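Local coordinates for sgbp-b (PDB 7K44), which probably binds xyloglucan at the cell surface of a gut Bacteroides as part of a polysaccharide utilization locus, at residues A[138-152]-A[169-183]. Numbering follows the deposited sequence.
Sequences TGTTVTVLGQNFMDI and VSEANDMLTFTMPRA
Val142 and Phe178 lie side by side as a hydrogen-bonded pair where strands 141-147 and 175-179 run antiparallel. These are the two middle strands of a four-stranded sheet in the IPT/TIG domain, an immunoglobulin-like beta sandwich. Val142 and Val144 line up beside Phe178 and Leu176 on the face turned to the second sheet. Ile155 and Met157 of strand 152-157 and Ile192 of strand 188-194 meet this face from across the core. Thr141, Thr143, Thr177 and Thr179 lie on the other face, with Leu145 and Met175. Two reciprocal backbone pairs, Val142 with Phe178 and Val144 with Leu176, join the strands, and Gly146 N adds a bond to Asp174 O.

Leu176 can be followed outward from CB. Its CG sits between the backbone N and the carbonyl carbon (chi1 60°), which carries the branch across toward 138-152. CG comes 4.1 Å from Phe149 CD2. The methyl CD1 then lies beside Val144, 4.0 Å from its CG2, and also meets the edge of the Phe178 ring in its plane. The other methyl, CD2, sits over one face of the Phe149 ring in a CH-pi contact. It also presses on Ile152 CD1 at 3.5 Å, a tight carbon pair. Ile152 CD1 touches Val169 CG2 as well.

Val142 lays its CB over the Phe178 ring, 3.8 Å from the centroid, while Val144 CG2 reaches the ring's edge. Beyond the strands, Phe149 N donates to Asn173 O at the end of a type I turn, 170-173. At the far end Gly139 N bonds Met180 O, and the positive phi of Gly139 suits a glycine. Thr138 OG1 donates to Pro181 O at 2.8 Å and accepts from a water that Ala183 N also binds.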
loop_
_atom_site.group_PDB
_atom_site.type_symbol
_atom_site.label_atom_id
_atom_site.label_comp_id
_atom_site.label_asym_id
_atom_site.label_seq_id
_atom_site.Cartn_x
_atom_site.Cartn_y
_atom_site.Cartn_z
ATOM N N THR A 138 8.856 1.895 11.408
ATOM C CA THR A 138 10.159 1.305 11.105
ATOM C C THR A 138 10.191 -0.167 11.497
ATOM O O THR A 138 9.756 -0.543 12.590
ATOM C CB THR A 138 11.261 2.085 11.825
ATOM O OG1 THR A 138 11.355 3.397 11.261
ATOM C CG2 THR A 138 12.624 1.377 11.713
ATOM N N GLY A 139 10.686 -1.006 10.585
ATOM C CA GLY A 139 10.746 -2.426 10.821
ATOM C C GLY A 139 9.584 -3.221 10.279
ATOM O O GLY A 139 9.704 -4.445 10.143
ATOM N N THR A 140 8.474 -2.568 9.938
ATOM C CA THR A 140 7.318 -3.264 9.398
ATOM C C THR A 140 7.472 -3.421 7.886
ATOM O O THR A 140 8.351 -2.820 7.260
ATOM C CB THR A 140 6.007 -2.542 9.741
ATOM O OG1 THR A 140 5.941 -1.272 9.061
ATOM C CG2 THR A 140 5.898 -2.326 11.249
ATOM N N THR A 141 6.596 -4.229 7.300
ATOM C CA THR A 141 6.623 -4.484 5.867
ATOM C C THR A 141 5.662 -3.540 5.158
ATOM O O THR A 141 4.484 -3.454 5.513
ATOM C CB THR A 141 6.254 -5.937 5.576
ATOM O OG1 THR A 141 7.193 -6.794 6.233
ATOM C CG2 THR A 141 6.297 -6.210 4.079
ATOM N N VAL A 142 6.175 -2.826 4.158
ATOM C CA VAL A 142 5.397 -1.891 3.362
ATOM C C VAL A 142 5.121 -2.568 2.029
ATOM O O VAL A 142 5.996 -3.251 1.492
ATOM C CB VAL A 142 6.215 -0.604 3.139
ATOM C CG1 VAL A 142 5.383 0.425 2.401
ATOM C CG2 VAL A 142 6.753 -0.053 4.455
ATOM N N THR A 143 3.912 -2.414 1.513
ATOM C CA THR A 143 3.539 -2.952 0.211
ATOM C C THR A 143 3.226 -1.802 -0.731
ATOM O O THR A 143 2.580 -0.825 -0.339
ATOM C CB THR A 143 2.328 -3.881 0.335
ATOM O OG1 THR A 143 2.631 -4.917 1.275
ATOM C CG2 THR A 143 2.007 -4.537 -1.007
ATOM N N VAL A 144 3.696 -1.906 -1.980
ATOM C CA VAL A 144 3.452 -0.880 -2.991
ATOM C C VAL A 144 2.872 -1.557 -4.223
ATOM O O VAL A 144 3.385 -2.596 -4.652
ATOM C CB VAL A 144 4.751 -0.130 -3.360
ATOM C CG1 VAL A 144 4.456 1.000 -4.348
ATOM C CG2 VAL A 144 5.428 0.428 -2.113
ATOM N N LEU A 145 1.797 -0.993 -4.767
ATOM C CA LEU A 145 1.217 -1.442 -6.029
ATOM C C LEU A 145 1.564 -0.441 -7.119
ATOM O O LEU A 145 1.573 0.770 -6.886
ATOM C CB LEU A 145 -0.309 -1.535 -5.953
ATOM C CG LEU A 145 -0.934 -2.451 -4.904
ATOM C CD1 LEU A 145 -2.407 -2.648 -5.196
ATOM C CD2 LEU A 145 -0.225 -3.772 -4.894
ATOM N N GLY A 146 1.848 -0.948 -8.316
ATOM C CA GLY A 146 2.160 -0.058 -9.412
ATOM C C GLY A 146 2.434 -0.839 -10.673
ATOM O O GLY A 146 1.908 -1.940 -10.838
ATOM N N GLN A 147 3.245 -0.286 -11.569
ATOM C CA GLN A 147 3.569 -0.964 -12.819
ATOM C C GLN A 147 5.038 -0.752 -13.129
ATOM O O GLN A 147 5.621 0.275 -12.769
ATOM C CB GLN A 147 2.735 -0.434 -13.996
ATOM C CG GLN A 147 1.228 -0.632 -13.853
ATOM C CD GLN A 147 0.820 -2.094 -13.904
ATOM O OE1 GLN A 147 1.522 -2.925 -14.472
ATOM N NE2 GLN A 147 -0.325 -2.409 -13.312
ATOM N N ASN A 148 5.629 -1.737 -13.813
ATOM C CA ASN A 148 6.984 -1.623 -14.359
ATOM C C ASN A 148 8.061 -1.493 -13.282
ATOM O O ASN A 148 8.964 -0.657 -13.368
ATOM C CB ASN A 148 7.068 -0.526 -15.415
ATOM C CG ASN A 148 6.159 -0.813 -16.576
ATOM O OD1 ASN A 148 6.326 -1.825 -17.257
ATOM N ND2 ASN A 148 5.156 0.028 -16.772
ATOM N N PHE A 149 7.976 -2.362 -12.271
ATOM C CA PHE A 149 8.938 -2.420 -11.176
ATOM C C PHE A 149 10.180 -3.270 -11.493
ATOM O O PHE A 149 10.904 -3.674 -10.577
ATOM C CB PHE A 149 8.262 -2.950 -9.903
ATOM C CG PHE A 149 7.248 -2.009 -9.285
ATOM C CD1 PHE A 149 7.262 -0.649 -9.547
ATOM C CD2 PHE A 149 6.281 -2.509 -8.420
ATOM C CE1 PHE A 149 6.328 0.199 -8.962
ATOM C CE2 PHE A 149 5.344 -1.669 -7.823
ATOM C CZ PHE A 149 5.366 -0.313 -8.092
ATOM N N MET A 150 10.442 -3.556 -12.760
ATOM C CA MET A 150 11.613 -4.330 -13.143
ATOM C C MET A 150 12.889 -3.514 -12.954
ATOM O O MET A 150 12.898 -2.292 -13.108
ATOM C CB MET A 150 11.496 -4.660 -14.627
ATOM C CG MET A 150 11.122 -3.409 -15.433
ATOM S SD MET A 150 10.105 -3.668 -16.880
ATOM C CE MET A 150 8.567 -4.182 -16.146
ATOM N N ASP A 151 13.982 -4.205 -12.630
ATOM C CA ASP A 151 15.317 -3.604 -12.558
ATOM C C ASP A 151 15.353 -2.432 -11.577
ATOM O O ASP A 151 15.719 -1.305 -11.918
ATOM C CB ASP A 151 15.829 -3.196 -13.943
ATOM C CG ASP A 151 15.836 -4.347 -14.918
ATOM O OD1 ASP A 151 16.208 -5.469 -14.512
ATOM O OD2 ASP A 151 15.462 -4.129 -16.085
ATOM N N ILE A 152 14.980 -2.729 -10.336
ATOM C CA ILE A 152 14.944 -1.701 -9.305
ATOM C C ILE A 152 16.356 -1.252 -8.961
ATOM O O ILE A 152 17.266 -2.074 -8.773
ATOM C CB ILE A 152 14.203 -2.207 -8.061
ATOM C CG1 ILE A 152 12.707 -2.263 -8.334
ATOM C CG2 ILE A 152 14.483 -1.298 -6.857
ATOM C CD1 ILE A 152 11.917 -2.775 -7.179
ATOM N N VAL A 169 9.730 -8.440 -5.269
ATOM C CA VAL A 169 8.927 -7.907 -6.367
ATOM C C VAL A 169 8.168 -9.055 -7.023
ATOM O O VAL A 169 8.740 -10.123 -7.266
ATOM C CB VAL A 169 9.791 -7.161 -7.402
ATOM C CG1 VAL A 169 8.934 -6.663 -8.563
ATOM C CG2 VAL A 169 10.528 -6.014 -6.755
ATOM N N SER A 170 6.887 -8.836 -7.305
ATOM C CA SER A 170 6.051 -9.858 -7.914
ATOM C C SER A 170 6.547 -10.156 -9.325
ATOM O O SER A 170 7.274 -9.370 -9.934
ATOM C CB SER A 170 4.603 -9.390 -8.021
ATOM O OG SER A 170 4.479 -8.295 -8.920
ATOM N N GLU A 171 6.127 -11.305 -9.854
ATOM C CA GLU A 171 6.617 -11.707 -11.170
ATOM C C GLU A 171 6.127 -10.756 -12.258
ATOM O O GLU A 171 6.840 -10.499 -13.237
ATOM C CB GLU A 171 6.243 -13.156 -11.467
ATOM C CG GLU A 171 7.275 -14.163 -10.971
ATOM C CD GLU A 171 8.667 -13.557 -10.817
ATOM O OE1 GLU A 171 9.379 -13.428 -11.836
ATOM O OE2 GLU A 171 9.051 -13.209 -9.678
ATOM N N ALA A 172 4.922 -10.207 -12.093
ATOM C CA ALA A 172 4.357 -9.249 -13.040
ATOM C C ALA A 172 4.895 -7.833 -12.865
ATOM O O ALA A 172 4.443 -6.933 -13.584
ATOM C CB ALA A 172 2.827 -9.238 -12.948
ATOM N N ASN A 173 5.832 -7.622 -11.937
ATOM C CA ASN A 173 6.462 -6.320 -11.711
ATOM C C ASN A 173 5.448 -5.232 -11.358
ATOM O O ASN A 173 5.659 -4.055 -11.658
ATOM C CB ASN A 173 7.364 -5.897 -12.875
ATOM C CG ASN A 173 8.483 -6.886 -13.129
ATOM O OD1 ASN A 173 8.566 -7.489 -14.202
ATOM N ND2 ASN A 173 9.357 -7.050 -12.154
ATOM N N ASP A 174 4.337 -5.613 -10.721
ATOM C CA ASP A 174 3.274 -4.675 -10.374
ATOM C C ASP A 174 3.036 -4.582 -8.873
ATOM O O ASP A 174 2.073 -3.936 -8.450
ATOM C CB ASP A 174 1.962 -5.031 -11.082
ATOM C CG ASP A 174 1.473 -6.425 -10.738
ATOM O OD1 ASP A 174 2.190 -7.149 -10.014
ATOM O OD2 ASP A 174 0.372 -6.794 -11.195
ATOM N N MET A 175 3.879 -5.220 -8.068
ATOM C CA MET A 175 3.728 -5.201 -6.620
ATOM C C MET A 175 5.094 -5.446 -6.002
ATOM O O MET A 175 5.878 -6.248 -6.519
ATOM C CB MET A 175 2.754 -6.293 -6.165
ATOM C CG MET A 175 2.232 -6.115 -4.755
ATOM S SD MET A 175 2.401 -7.593 -3.756
ATOM C CE MET A 175 4.158 -7.562 -3.482
ATOM N N LEU A 176 5.385 -4.748 -4.910
ATOM C CA LEU A 176 6.609 -5.050 -4.193
ATOM C C LEU A 176 6.375 -4.848 -2.708
ATOM O O LEU A 176 5.440 -4.154 -2.297
ATOM C CB LEU A 176 7.836 -4.266 -4.696
ATOM C CG LEU A 176 7.833 -2.740 -4.641
ATOM C CD1 LEU A 176 8.120 -2.236 -3.241
ATOM C CD2 LEU A 176 8.853 -2.182 -5.611
ATOM N N THR A 177 7.229 -5.481 -1.917
ATOM C CA THR A 177 7.277 -5.245 -0.483
ATOM C C THR A 177 8.703 -4.903 -0.085
ATOM O O THR A 177 9.663 -5.307 -0.743
ATOM C CB THR A 177 6.798 -6.458 0.328
ATOM O OG1 THR A 177 7.642 -7.578 0.051
ATOM C CG2 THR A 177 5.382 -6.806 -0.026
ATOM N N PHE A 178 8.834 -4.144 0.999
ATOM C CA PHE A 178 10.135 -3.844 1.578
ATOM C C PHE A 178 9.959 -3.598 3.068
ATOM O O PHE A 178 8.844 -3.402 3.558
ATOM C CB PHE A 178 10.826 -2.648 0.894
ATOM C CG PHE A 178 10.103 -1.329 1.057
ATOM C CD1 PHE A 178 10.380 -0.501 2.135
ATOM C CD2 PHE A 178 9.169 -0.901 0.111
ATOM C CE1 PHE A 178 9.723 0.723 2.291
ATOM C CE2 PHE A 178 8.515 0.327 0.251
ATOM C CZ PHE A 178 8.796 1.139 1.349
ATOM N N THR A 179 11.075 -3.614 3.790
ATOM C CA THR A 179 11.070 -3.293 5.208
ATOM C C THR A 179 11.287 -1.798 5.383
ATOM O O THR A 179 12.223 -1.225 4.814
ATOM C CB THR A 179 12.161 -4.070 5.943
ATOM O OG1 THR A 179 11.926 -5.475 5.770
ATOM C CG2 THR A 179 12.166 -3.708 7.434
ATOM N N MET A 180 10.422 -1.173 6.157
ATOM C CA MET A 180 10.533 0.254 6.364
ATOM C C MET A 180 11.816 0.555 7.128
ATOM O O MET A 180 12.040 -0.012 8.208
ATOM C CB MET A 180 9.325 0.748 7.158
ATOM C CG MET A 180 9.381 2.214 7.522
ATOM S SD MET A 180 9.201 3.244 6.054
ATOM C CE MET A 180 9.583 4.823 6.797
ATOM N N PRO A 181 12.671 1.428 6.614
ATOM C CA PRO A 181 13.901 1.781 7.335
ATOM C C PRO A 181 13.644 2.805 8.431
ATOM O O PRO A 181 12.489 3.083 8.775
ATOM C CB PRO A 181 14.781 2.372 6.229
ATOM C CG PRO A 181 13.802 2.975 5.271
ATOM C CD PRO A 181 12.592 2.078 5.291
ATOM N N ARG A 182 14.718 3.368 8.988
ATOM C CA ARG A 182 14.593 4.474 9.928
ATOM C C ARG A 182 13.723 5.570 9.328
ATOM O O ARG A 182 13.812 5.868 8.137
ATOM C CB ARG A 182 15.979 5.044 10.226
ATOM C CG ARG A 182 16.017 5.977 11.417
ATOM C CD ARG A 182 17.397 5.980 12.045
ATOM N NE ARG A 182 18.248 7.007 11.449
ATOM C CZ ARG A 182 19.143 6.776 10.493
ATOM N NH1 ARG A 182 19.307 5.546 10.018
ATOM N NH2 ARG A 182 19.875 7.772 10.010
ATOM N N ALA A 183 12.894 6.169 10.173
ATOM C CA ALA A 183 11.889 7.113 9.712
ATOM C C ALA A 183 12.538 8.347 9.087
ATOM O O ALA A 183 13.566 8.830 9.573
ATOM C CB ALA A 183 11.024 7.553 10.895
HETATM O O HOH W 1 12.673 5.267 13.154
HETATM O O HOH W 2 9.908 -6.714 4.920
HETATM O O HOH W 3 4.317 -4.108 -14.517
#